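Side-chain contact in histidine-containing phosphotransfer protein (Zea mays, PDB 1WN0), which probably relays phosphoryl groups from cytokinin sensor histidine kinases to response regulators in the plant His-to-Asp phosphorelay: residues A63-Q67 / P68-F72. Sequence-based numbering, arbitrary orientation.
Sequences ALLDQ and PIVDF
Val-70 packs its two methyls back against Leu-64, Leu-65 and Gln-67. CG1 meets Leu-65 CD2 at 4.1 Å, while CG2 sits 4.0 Å from Leu-64 O and equally far from Gln-67 O. The first torsion explains this division: CG1 lies anti to the backbone N (chi1 176°), which also places it over the centre of the Phe-72 ring, 3.6 Å above its plane. The beta branch suits the place because one methyl meets both Leu-65 and the ring while the other lies by two backbone carbonyls; an alanine here would probably leave Leu-65 CD2 and that ring face without their methyl partner. One water spans the loop, donating to Leu-64 O and accepting at 2.8 Å from N of Asp-71, the N-cap of helix 72-88. The segment is the hairpin connection between helices 42-64 and 72-88 of the HPt helical bundle, opening with a type I turn from Leu-64 to Gln-67. The turn's own bond, Gln-67 N to Leu-64 O, is weak. Just before it, Ala-63 O accepts Asp-66 N and, from the opposite face of its plane, Gln-67 NE2 at 3.0 Å. The glutamine bond is nearly straight (166°), and the chain, bent at chi2, folds its amide back toward the helix. Pro-68, lacking an N-H, follows beyond the helix. The short carboxylate of Asp-71 suits the N-cap, turning back to accept a weak hydrogen bond from Lys-74 N at OD1. Leu-65 is buried against Val-75 and, on helix 110-138, Cys-113, Ile-114 and Leu-117; Arg-110 NH2 binds the carbonyls of Leu-65 and Gln-67.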
ATOM      1  N   ALA A  63      10.368  -7.109  11.337  1.00 34.06           N
ATOM      2  CA  ALA A  63      11.472  -7.177  12.313  1.00 34.84           C
ATOM      3  C   ALA A  63      10.969  -6.648  13.625  1.00 35.07           C
ATOM      4  O   ALA A  63      11.119  -7.281  14.707  1.00 34.91           O
ATOM      5  CB  ALA A  63      12.779  -6.388  11.804  1.00 33.35           C
ATOM      6  N   LEU A  64      10.242  -5.544  13.613  1.00 34.31           N
ATOM      7  CA  LEU A  64       9.825  -5.088  15.009  1.00 36.46           C
ATOM      8  C   LEU A  64       8.967  -6.132  15.743  1.00 34.23           C
ATOM      9  O   LEU A  64       9.098  -6.376  16.968  1.00 30.20           O
ATOM     10  CB  LEU A  64       8.991  -3.794  14.969  1.00 38.11           C
ATOM     11  CG  LEU A  64       9.650  -2.393  15.095  1.00 41.09           C
ATOM     12  CD1 LEU A  64      11.094  -2.254  15.328  1.00 40.50           C
ATOM     13  CD2 LEU A  64       9.142  -1.474  14.020  1.00 47.45           C
ATOM     14  N   LEU A  65       8.031  -6.712  14.976  1.00 32.83           N
ATOM     15  CA  LEU A  65       7.086  -7.733  15.561  1.00 32.85           C
ATOM     16  C   LEU A  65       7.658  -9.120  15.955  1.00 33.29           C
ATOM     17  O   LEU A  65       6.974  -9.936  16.569  1.00 32.25           O
ATOM     18  CB  LEU A  65       5.840  -7.919  14.718  1.00 29.09           C
ATOM     19  CG  LEU A  65       5.075  -6.620  14.664  1.00 30.60           C
ATOM     20  CD1 LEU A  65       4.106  -6.644  13.514  1.00 33.94           C
ATOM     21  CD2 LEU A  65       4.309  -6.387  15.878  1.00 31.87           C
ATOM     22  N   ASP A  66       8.925  -9.312  15.690  1.00 35.53           N
ATOM     23  CA  ASP A  66       9.655 -10.479  16.108  1.00 37.47           C
ATOM     24  C   ASP A  66      10.672 -10.309  17.223  1.00 38.33           C
ATOM     25  O   ASP A  66      11.375 -11.266  17.508  1.00 38.44           O
ATOM     26  CB  ASP A  66      10.423 -11.090  14.939  1.00 40.41           C
ATOM     27  CG  ASP A  66      10.629 -12.656  15.122  1.00 47.60           C
ATOM     28  OD1 ASP A  66       9.662 -13.434  15.570  1.00 49.89           O
ATOM     29  OD2 ASP A  66      11.745 -13.178  14.831  1.00 53.83           O
ATOM     30  N   GLN A  67      10.704  -9.164  17.883  1.00 37.62           N
ATOM     31  CA  GLN A  67      11.700  -8.882  18.903  1.00 38.88           C
ATOM     32  C   GLN A  67      11.088  -9.426  20.092  1.00 37.87           C
ATOM     33  O   GLN A  67       9.914  -9.496  20.215  1.00 35.77           O
ATOM     34  CB  GLN A  67      11.862  -7.334  19.183  1.00 39.51           C
ATOM     35  CG  GLN A  67      12.370  -6.512  18.006  1.00 43.53           C
ATOM     36  CD  GLN A  67      13.672  -7.129  17.460  1.00 49.41           C
ATOM     37  OE1 GLN A  67      14.579  -7.309  18.233  1.00 50.86           O
ATOM     38  NE2 GLN A  67      13.705  -7.541  16.172  1.00 47.58           N
ATOM     39  N   PRO A  68      11.913  -9.701  21.037  1.00 37.41           N
ATOM     40  CA  PRO A  68      11.460 -10.138  22.331  1.00 37.61           C
ATOM     41  C   PRO A  68      10.434  -9.247  23.001  1.00 37.59           C
ATOM     42  O   PRO A  68       9.459  -9.703  23.398  1.00 37.91           O
ATOM     43  CB  PRO A  68      12.801 -10.209  23.150  1.00 37.92           C
ATOM     44  CG  PRO A  68      13.814 -10.383  22.119  1.00 34.74           C
ATOM     45  CD  PRO A  68      13.383  -9.687  20.891  1.00 38.93           C
ATOM     46  N   ILE A  69      10.732  -7.965  23.192  1.00 39.61           N
ATOM     47  CA  ILE A  69       9.794  -6.957  23.659  1.00 37.20           C
ATOM     48  C   ILE A  69       9.452  -6.094  22.429  1.00 35.95           C
ATOM     49  O   ILE A  69      10.297  -5.539  21.789  1.00 36.85           O
ATOM     50  CB  ILE A  69      10.443  -6.133  24.756  1.00 39.81           C
ATOM     51  CG1 ILE A  69      10.858  -7.025  25.990  1.00 38.55           C
ATOM     52  CG2 ILE A  69       9.488  -4.920  25.185  1.00 39.74           C
ATOM     53  CD1 ILE A  69       9.755  -7.940  26.605  1.00 42.91           C
ATOM     54  N   VAL A  70       8.206  -6.063  22.091  1.00 31.42           N
ATOM     55  CA  VAL A  70       7.757  -5.300  20.949  1.00 32.42           C
ATOM     56  C   VAL A  70       7.531  -3.879  21.278  1.00 31.65           C
ATOM     57  O   VAL A  70       6.821  -3.582  22.219  1.00 32.51           O
ATOM     58  CB  VAL A  70       6.437  -5.807  20.394  1.00 27.70           C
ATOM     59  CG1 VAL A  70       5.976  -4.930  19.298  1.00 30.89           C
ATOM     60  CG2 VAL A  70       6.643  -7.254  19.957  1.00 32.48           C
ATOM     61  N   ASP A  71       8.165  -2.991  20.515  1.00 32.57           N
ATOM     62  CA  ASP A  71       7.869  -1.536  20.646  1.00 33.15           C
ATOM     63  C   ASP A  71       6.557  -1.154  19.883  1.00 32.67           C
ATOM     64  O   ASP A  71       6.618  -0.813  18.683  1.00 31.48           O
ATOM     65  CB  ASP A  71       9.052  -0.880  20.002  1.00 34.39           C
ATOM     66  CG  ASP A  71       9.179   0.642  20.292  1.00 38.67           C
ATOM     67  OD1 ASP A  71       8.224   1.289  20.714  1.00 39.99           O
ATOM     68  OD2 ASP A  71      10.278   1.210  20.034  1.00 45.76           O
ATOM     69  N   PHE A  72       5.425  -1.145  20.589  1.00 33.01           N
ATOM     70  CA  PHE A  72       4.145  -1.004  19.927  1.00 33.78           C
ATOM     71  C   PHE A  72       3.844   0.401  19.401  1.00 35.48           C
ATOM     72  O   PHE A  72       3.123   0.523  18.387  1.00 37.38           O
ATOM     73  CB  PHE A  72       2.941  -1.552  20.771  1.00 34.07           C
ATOM     74  CG  PHE A  72       2.892  -3.077  20.901  1.00 30.03           C
ATOM     75  CD1 PHE A  72       2.268  -3.830  19.944  1.00 31.21           C
ATOM     76  CD2 PHE A  72       3.393  -3.747  22.047  1.00 31.69           C
ATOM     77  CE1 PHE A  72       2.193  -5.179  20.031  1.00 29.46           C
ATOM     78  CE2 PHE A  72       3.282  -5.098  22.149  1.00 29.26           C
ATOM     79  CZ  PHE A  72       2.720  -5.816  21.059  1.00 23.47           C
TER
HETATM   80  O   HOH W   1       9.664  -3.905  18.327  1.00 45.38           O